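Local coordinates for protein AceL NrdHF-1-1 Intein (Metagenome, PDB 6ZGQ) that mediates protein splicing in its natural split form as a class 3 intein, here with its two pieces fused by a short linker and made splice-inactive by substitution, at residues A[6-9]-A[10-14]; A[33-37]-A[38-42]; A[102-106]-A[107-111]. All coordinates share one frame; numbering follows the deposited sequence.

Contact 1 (A[6-9]-A[10-14]); sequences EALL and VGTKV
The carbonyl oxygen of Leu9 is gripped twice by Thr12, once by its hydroxyl and once by its amide. Thr12 OG1 donates to Leu9 O at 2.8 Å, while Thr12 N reaches Leu9 O at 3.2 Å with an N-H...O angle of 159°. The amide bond closes a type II beta turn from Leu9 to Thr12 and the hydroxyl reinforces it. Both donors are tilted out of the carbonyl plane, the amide more than the hydroxyl. The threonine can do this because OG1 stands anti to its carbonyl carbon and beside its own N (chi1 -66°), bringing the two donors to one acceptor. Gly11 takes the third place of the turn with positive phi, and its amide bonds the carboxylate of Glu24. Leu8 CB lies 4.1 Å from Thr12 OG1, and both Leu8 and Thr12 pack on Val143 of strand 140-144. The turn carries the chain from strand 8-9 into strand 13-15, and so from one antiparallel sheet to another, close to the start of the modelled chain. Sharing one oxygen between a backbone and a side-chain donor of the same residue should fix the rotation of the Thr12 hydroxyl and stiffen this reversal.

Contact 2 (A[33-37]-A[38-42]); sequences LQFDM and NTKDF
One face of the Phe42 ring takes Phe35 CD1, offset toward the rim of the Phe42 ring, with Phe35 CD1 and Phe42 CZ 3.6 Å apart. The ring planes are inclined at 51° to each other. These two residues form an antiparallel non-hydrogen-bonded pair in the beta hairpin of strands 32-35 and 42-45, a two-stranded element of this all-beta intein fold. Leu33 extends the apolar patch, its CG 4.0 Å from Phe42 CD1. Farther toward the turn, Phe35 CE1 comes within 3.2 Å of Lys40 O, and the aliphatic start of Lys40 runs alongside the Phe35 ring; the ammonium goes on to a salt bridge with Glu79.

The chain reverses through an Asx motif led by Asp36. Its CG is anti to the backbone N (chi1 -176°), which swings OD1 over the turn. Asp36 OD1 accepts Thr39 N at 2.7 Å through its anti lone pair, plus weak bonds from Asn38 N and Thr39 OG1. Asp36 O receives Lys40 N at 2.7 Å. Three donors on one carboxylate oxygen would favour the ionised form. Lys40, with positive phi, turns the chain back toward strand 42-45. Asp36 N then meets Asp41 O in an almost straight bond of 2.9 Å. The same Asp41 O also accepts from a water at 2.8 Å, which in turn takes a weak bond from Gln34 NE2, the OE1 of that amide being held by Gly138 N.

Contact 3 (A[102-106]-A[107-111]); sequences IVEGS and HMQIK
Ile102 and Lys111 share a pair of backbone hydrogen bonds, one rung of the antiparallel hairpin between strands 98-104 and 109-114. Lys111 N reaches Ile102 O at 2.8 Å and nearly straight. Nearer the turn Glu104 N donates to Gln109 O at 2.8 Å in the carbonyl plane, but the return bond from Gln109 N to Glu104 O is weak.

Beyond this rung water takes over. One molecule donates to Glu104 O and accepts from His107 N at 2.7 Å; a second donates to Gly105 O and takes a weak bond from Met108 N. Gly105, Ser106 and His107 match the engineered linker that fuses the split pieces, so this loop is probably engineered and not a natural turn.

Among the side chains, Val103 CG1 sits 3.6 Å from Met108 CA on the face it shares with Ile110. On the face of Ile102, Glu104 and Lys111, the glutamate CG lies between the backbone N and carbonyl carbon (chi1 48°), placing its chain beside Gln109, with Glu104 OE2 3.4 Å from Gln109 CG.

Electrostatics add a looser pairing: Glu104 OE1 and Lys111 NZ are 4.1 Å apart, beyond a salt bridge, their side chains crossing at about a right angle. A leucine in place of Glu104 would probably leave the Lys111 ammonium without this nearby opposite charge, though the backbone rungs need not change.

Regular pairing thus probably joins the two intein pieces, and the hairpin end relies on water where direct backbone bonds give out.

How the contacts relate
Contacts 2 and 3 form one packed unit, their centres about 13 Å apart. Phe42 joins them: Phe42 CZ lies 3.8 Å from Val103 CG2, and Phe42 CE2 is equally far from Ile110 CG1, so the hairpin of 33-42 leans, through its strand end, on the hairpin at the probable fusion site. Contact 1 stands apart, its centre about 19 Å from that of contact 2, across the middle of the chain, and about 20 Å from that of contact 3; it and contact 3 nevertheless reach the same branched sheet. It also lies toward the probable splicing centre, since Glu6 O, just before the turn, bonds His74 of a Ser-Pro-Asn-His sequence resembling the block B motif of inteins.

Contact 1 (A[6-9]-A[10-14])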
loop_
_atom_site.group_PDB
_atom_site.type_symbol
_atom_site.label_atom_id
_atom_site.label_comp_id
_atom_site.label_asym_id
_atom_site.label_seq_id
_atom_site.Cartn_x
_atom_site.Cartn_y
_atom_site.Cartn_z
ATOM N N GLU A 6 9.360 6.741 2.562
ATOM C CA GLU A 6 7.922 6.614 2.234
ATOM C C GLU A 6 7.668 5.267 1.512
ATOM O O GLU A 6 6.812 5.183 0.619
ATOM C CB GLU A 6 7.499 7.806 1.355
ATOM C CG GLU A 6 6.019 8.152 1.406
ATOM C CD GLU A 6 5.732 9.585 0.994
ATOM O OE1 GLU A 6 5.852 9.889 -0.212
ATOM O OE2 GLU A 6 5.388 10.410 1.875
ATOM N N ALA A 7 8.381 4.226 1.951
ATOM C CA ALA A 7 8.629 2.994 1.188
ATOM C C ALA A 7 7.932 1.772 1.804
ATOM O O ALA A 7 7.451 1.856 2.943
ATOM C CB ALA A 7 10.133 2.778 1.117
ATOM N N LEU A 8 7.878 0.672 1.039
ATOM C CA LEU A 8 7.280 -0.616 1.451
ATOM C C LEU A 8 8.387 -1.657 1.614
ATOM O O LEU A 8 9.327 -1.644 0.810
ATOM C CB LEU A 8 6.297 -1.099 0.378
ATOM C CG LEU A 8 5.165 -0.130 0.050
ATOM C CD1 LEU A 8 4.514 -0.481 -1.278
ATOM C CD2 LEU A 8 4.133 -0.133 1.164
ATOM N N LEU A 9 8.251 -2.551 2.607
ATOM C CA LEU A 9 9.248 -3.599 2.905
ATOM C C LEU A 9 9.530 -4.406 1.645
ATOM O O LEU A 9 8.588 -4.705 0.898
ATOM C CB LEU A 9 8.743 -4.537 4.008
ATOM C CG LEU A 9 9.740 -5.602 4.467
ATOM C CD1 LEU A 9 10.969 -4.944 5.068
ATOM C CD2 LEU A 9 9.100 -6.549 5.465
ATOM N N VAL A 10 10.804 -4.747 1.411
ATOM C CA VAL A 10 11.206 -5.593 0.269
ATOM C C VAL A 10 10.333 -6.855 0.265
ATOM O O VAL A 10 9.957 -7.347 1.346
ATOM C CB VAL A 10 12.721 -5.950 0.297
ATOM C CG1 VAL A 10 13.100 -6.751 1.538
ATOM C CG2 VAL A 10 13.140 -6.690 -0.968
ATOM N N GLY A 11 9.970 -7.319 -0.936
ATOM C CA GLY A 11 9.210 -8.550 -1.112
ATOM C C GLY A 11 7.711 -8.346 -1.047
ATOM O O GLY A 11 6.965 -9.290 -1.300
ATOM N N THR A 12 7.264 -7.142 -0.672
ATOM C CA THR A 12 5.870 -6.726 -0.897
ATOM C C THR A 12 5.569 -6.915 -2.385
ATOM O O THR A 12 6.325 -6.406 -3.214
ATOM C CB THR A 12 5.658 -5.255 -0.491
ATOM O OG1 THR A 12 5.825 -5.143 0.923
ATOM C CG2 THR A 12 4.260 -4.747 -0.859
ATOM N N LYS A 13 4.501 -7.651 -2.721
ATOM C CA LYS A 13 4.102 -7.852 -4.123
ATOM C C LYS A 13 3.206 -6.696 -4.571
ATOM O O LYS A 13 2.371 -6.248 -3.793
ATOM C CB LYS A 13 3.398 -9.202 -4.315
ATOM C CG LYS A 13 4.363 -10.371 -4.312
ATOM C CD LYS A 13 3.647 -11.691 -4.434
ATOM C CE LYS A 13 4.617 -12.828 -4.211
ATOM N NZ LYS A 13 5.700 -12.864 -5.232
ATOM N N VAL A 14 3.437 -6.207 -5.794
ATOM C CA VAL A 14 2.641 -5.147 -6.436
ATOM C C VAL A 14 1.831 -5.820 -7.550
ATOM O O VAL A 14 2.411 -6.547 -8.368
ATOM C CB VAL A 14 3.544 -4.030 -7.021
ATOM C CG1 VAL A 14 2.756 -3.076 -7.913
ATOM C CG2 VAL A 14 4.246 -3.262 -5.906
#

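Contact 2 (A[33-37]-A[38-42])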
loop_
_atom_site.group_PDB
_atom_site.type_symbol
_atom_site.label_atom_id
_atom_site.label_comp_id
_atom_site.label_asym_id
_atom_site.label_seq_id
_atom_site.Cartn_x
_atom_site.Cartn_y
_atom_site.Cartn_z
ATOM N N LEU A 33 -1.332 -1.878 -11.277
ATOM C CA LEU A 33 -2.735 -1.559 -10.950
ATOM C C LEU A 33 -2.738 -0.391 -9.964
ATOM O O LEU A 33 -2.369 -0.575 -8.791
ATOM C CB LEU A 33 -3.455 -2.775 -10.349
ATOM C CG LEU A 33 -4.957 -2.597 -10.098
ATOM C CD1 LEU A 33 -5.686 -2.243 -11.386
ATOM C CD2 LEU A 33 -5.562 -3.842 -9.469
ATOM N N GLN A 34 -3.096 0.800 -10.459
ATOM C CA GLN A 34 -3.215 2.006 -9.635
ATOM C C GLN A 34 -4.682 2.193 -9.262
ATOM O O GLN A 34 -5.557 1.597 -9.902
ATOM C CB GLN A 34 -2.634 3.244 -10.344
ATOM C CG GLN A 34 -3.455 3.788 -11.503
ATOM C CD GLN A 34 -3.174 5.251 -11.750
ATOM O OE1 GLN A 34 -2.043 5.710 -11.605
ATOM N NE2 GLN A 34 -4.207 6.001 -12.108
ATOM N N PHE A 35 -4.910 2.981 -8.207
ATOM C CA PHE A 35 -6.229 3.416 -7.730
ATOM C C PHE A 35 -6.188 4.950 -7.676
ATOM O O PHE A 35 -5.349 5.524 -6.968
ATOM C CB PHE A 35 -6.501 2.800 -6.350
ATOM C CG PHE A 35 -7.835 3.161 -5.741
ATOM C CD1 PHE A 35 -9.011 2.608 -6.221
ATOM C CD2 PHE A 35 -7.902 4.020 -4.652
ATOM C CE1 PHE A 35 -10.231 2.918 -5.641
ATOM C CE2 PHE A 35 -9.117 4.337 -4.070
ATOM C CZ PHE A 35 -10.284 3.790 -4.568
ATOM N N ASP A 36 -7.055 5.601 -8.457
ATOM C CA ASP A 36 -7.093 7.071 -8.527
ATOM C C ASP A 36 -7.859 7.585 -7.301
ATOM O O ASP A 36 -9.025 7.223 -7.116
ATOM C CB ASP A 36 -7.729 7.543 -9.835
ATOM C CG ASP A 36 -7.686 9.044 -9.982
ATOM O OD1 ASP A 36 -8.525 9.716 -9.349
ATOM O OD2 ASP A 36 -6.793 9.543 -10.697
ATOM N N MET A 37 -7.187 8.383 -6.460
ATOM C CA MET A 37 -7.747 8.865 -5.186
ATOM C C MET A 37 -8.920 9.824 -5.410
ATOM O O MET A 37 -9.817 9.889 -4.564
ATOM C CB MET A 37 -6.672 9.557 -4.341
ATOM C CG MET A 37 -5.653 8.609 -3.738
ATOM S SD MET A 37 -4.342 9.520 -2.910
ATOM C CE MET A 37 -5.184 10.039 -1.416
ATOM N N ASN A 38 -8.902 10.553 -6.535
ATOM C CA ASN A 38 -9.939 11.547 -6.872
ATOM C C ASN A 38 -11.205 10.888 -7.446
ATOM O O ASN A 38 -12.314 11.334 -7.122
ATOM C CB ASN A 38 -9.402 12.611 -7.848
ATOM C CG ASN A 38 -8.254 13.423 -7.266
ATOM O OD1 ASN A 38 -8.213 13.692 -6.066
ATOM N ND2 ASN A 38 -7.320 13.825 -8.121
ATOM N N THR A 39 -11.031 9.838 -8.265
ATOM C CA THR A 39 -12.129 9.209 -9.027
ATOM C C THR A 39 -12.550 7.832 -8.476
ATOM O O THR A 39 -13.653 7.382 -8.787
ATOM C CB THR A 39 -11.763 9.060 -10.524
ATOM O OG1 THR A 39 -10.719 8.096 -10.667
ATOM C CG2 THR A 39 -11.313 10.389 -11.138
ATOM N N LYS A 40 -11.684 7.193 -7.672
ATOM C CA LYS A 40 -11.884 5.830 -7.115
ATOM C C LYS A 40 -11.890 4.755 -8.205
ATOM O O LYS A 40 -12.385 3.649 -7.959
ATOM C CB LYS A 40 -13.187 5.715 -6.303
ATOM C CG LYS A 40 -13.225 6.485 -4.991
ATOM C CD LYS A 40 -14.592 6.345 -4.336
ATOM C CE LYS A 40 -14.603 6.826 -2.895
ATOM N NZ LYS A 40 -15.945 6.638 -2.283
ATOM N N ASP A 41 -11.345 5.082 -9.384
ATOM C CA ASP A 41 -11.243 4.151 -10.527
ATOM C C ASP A 41 -9.895 3.421 -10.490
ATOM O O ASP A 41 -8.888 4.030 -10.108
ATOM C CB ASP A 41 -11.352 4.895 -11.862
ATOM C CG ASP A 41 -12.743 5.450 -12.125
ATOM O OD1 ASP A 41 -13.718 4.946 -11.535
ATOM O OD2 ASP A 41 -12.844 6.401 -12.918
ATOM N N PHE A 42 -9.918 2.141 -10.892
ATOM C CA PHE A 42 -8.746 1.275 -11.076
ATOM C C PHE A 42 -8.269 1.338 -12.539
ATOM O O PHE A 42 -9.097 1.366 -13.450
ATOM C CB PHE A 42 -9.119 -0.172 -10.709
ATOM C CG PHE A 42 -9.240 -0.421 -9.227
ATOM C CD1 PHE A 42 -8.110 -0.671 -8.454
ATOM C CD2 PHE A 42 -10.483 -0.439 -8.612
ATOM C CE1 PHE A 42 -8.218 -0.909 -7.093
ATOM C CE2 PHE A 42 -10.598 -0.690 -7.257
ATOM C CZ PHE A 42 -9.466 -0.918 -6.495
HETATM O O HOH W 1 -7.498 5.068 -12.316
#

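Contact 3 (A[102-106]-A[107-111])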
loop_
_atom_site.group_PDB
_atom_site.type_symbol
_atom_site.label_atom_id
_atom_site.label_comp_id
_atom_site.label_asym_id
_atom_site.label_seq_id
_atom_site.Cartn_x
_atom_site.Cartn_y
_atom_site.Cartn_z
ATOM N N ILE A 102 -9.605 -2.921 0.733
ATOM C CA ILE A 102 -9.284 -4.276 0.243
ATOM C C ILE A 102 -9.936 -4.439 -1.141
ATOM O O ILE A 102 -11.054 -3.929 -1.357
ATOM C CB ILE A 102 -9.794 -5.375 1.223
ATOM C CG1 ILE A 102 -9.103 -5.263 2.589
ATOM C CG2 ILE A 102 -9.585 -6.778 0.658
ATOM C CD1 ILE A 102 -9.739 -6.112 3.672
ATOM N N VAL A 103 -9.219 -5.111 -2.048
ATOM C CA VAL A 103 -9.654 -5.402 -3.422
ATOM C C VAL A 103 -9.839 -6.925 -3.520
ATOM O O VAL A 103 -8.844 -7.655 -3.512
ATOM C CB VAL A 103 -8.605 -4.907 -4.451
ATOM C CG1 VAL A 103 -9.156 -4.939 -5.874
ATOM C CG2 VAL A 103 -8.117 -3.504 -4.098
ATOM N N GLU A 104 -11.091 -7.394 -3.588
ATOM C CA GLU A 104 -11.403 -8.833 -3.476
ATOM C C GLU A 104 -11.738 -9.422 -4.853
ATOM O O GLU A 104 -12.351 -8.733 -5.690
ATOM C CB GLU A 104 -12.516 -9.097 -2.436
ATOM C CG GLU A 104 -13.740 -8.200 -2.554
ATOM C CD GLU A 104 -14.832 -8.495 -1.543
ATOM O OE1 GLU A 104 -14.647 -9.392 -0.694
ATOM O OE2 GLU A 104 -15.883 -7.813 -1.599
ATOM N N GLY A 105 -11.285 -10.667 -5.067
ATOM C CA GLY A 105 -11.566 -11.466 -6.272
ATOM C C GLY A 105 -10.785 -10.973 -7.478
ATOM O O GLY A 105 -9.741 -10.335 -7.298
ATOM N N SER A 106 -11.317 -11.254 -8.678
ATOM C CA SER A 106 -10.700 -10.923 -9.978
ATOM C C SER A 106 -11.329 -9.694 -10.651
ATOM O O SER A 106 -10.771 -9.202 -11.640
ATOM C CB SER A 106 -10.809 -12.121 -10.926
ATOM O OG SER A 106 -10.413 -13.312 -10.274
ATOM N N HIS A 107 -12.458 -9.212 -10.108
ATOM C CA HIS A 107 -13.275 -8.134 -10.701
ATOM C C HIS A 107 -13.035 -6.761 -10.033
ATOM O O HIS A 107 -13.807 -5.824 -10.291
ATOM C CB HIS A 107 -14.775 -8.490 -10.639
ATOM C CG HIS A 107 -15.060 -9.957 -10.754
ATOM N ND1 HIS A 107 -14.322 -10.801 -11.557
ATOM C CD2 HIS A 107 -16.005 -10.728 -10.166
ATOM C CE1 HIS A 107 -14.797 -12.029 -11.455
ATOM N NE2 HIS A 107 -15.820 -12.011 -10.617
ATOM N N MET A 108 -11.988 -6.677 -9.198
ATOM C CA MET A 108 -11.562 -5.453 -8.486
ATOM C C MET A 108 -12.679 -4.894 -7.602
ATOM O O MET A 108 -12.935 -3.687 -7.626
ATOM C CB MET A 108 -11.084 -4.371 -9.465
ATOM C CG MET A 108 -10.055 -4.844 -10.479
ATOM S SD MET A 108 -8.618 -5.609 -9.712
ATOM C CE MET A 108 -7.918 -6.491 -11.106
ATOM N N GLN A 109 -13.323 -5.774 -6.830
ATOM C CA GLN A 109 -14.421 -5.396 -5.908
ATOM C C GLN A 109 -13.812 -4.774 -4.645
ATOM O O GLN A 109 -12.930 -5.393 -4.030
ATOM C CB GLN A 109 -15.281 -6.619 -5.573
ATOM C CG GLN A 109 -16.461 -6.338 -4.651
ATOM C CD GLN A 109 -17.733 -5.915 -5.381
ATOM O OE1 GLN A 109 -17.876 -6.102 -6.589
ATOM N NE2 GLN A 109 -18.677 -5.358 -4.634
ATOM N N ILE A 110 -14.253 -3.557 -4.296
ATOM C CA ILE A 110 -13.761 -2.811 -3.122
ATOM C C ILE A 110 -14.513 -3.255 -1.865
ATOM O O ILE A 110 -15.754 -3.190 -1.842
ATOM C CB ILE A 110 -13.944 -1.285 -3.287
ATOM C CG1 ILE A 110 -13.234 -0.780 -4.550
ATOM C CG2 ILE A 110 -13.442 -0.561 -2.041
ATOM C CD1 ILE A 110 -13.334 0.717 -4.748
ATOM N N LYS A 111 -13.760 -3.684 -0.845
ATOM C CA LYS A 111 -14.274 -3.994 0.501
ATOM C C LYS A 111 -13.603 -3.070 1.512
ATOM O O LYS A 111 -12.377 -3.088 1.615
ATOM C CB LYS A 111 -13.981 -5.451 0.881
ATOM C CG LYS A 111 -14.398 -5.803 2.308
ATOM C CD LYS A 111 -14.631 -7.290 2.499
ATOM C CE LYS A 111 -13.439 -7.981 3.139
ATOM N NZ LYS A 111 -13.740 -9.425 3.309
HETATM O O HOH W 2 -13.803 -9.735 -7.838
HETATM O O HOH W 3 -9.157 -7.868 -7.951
#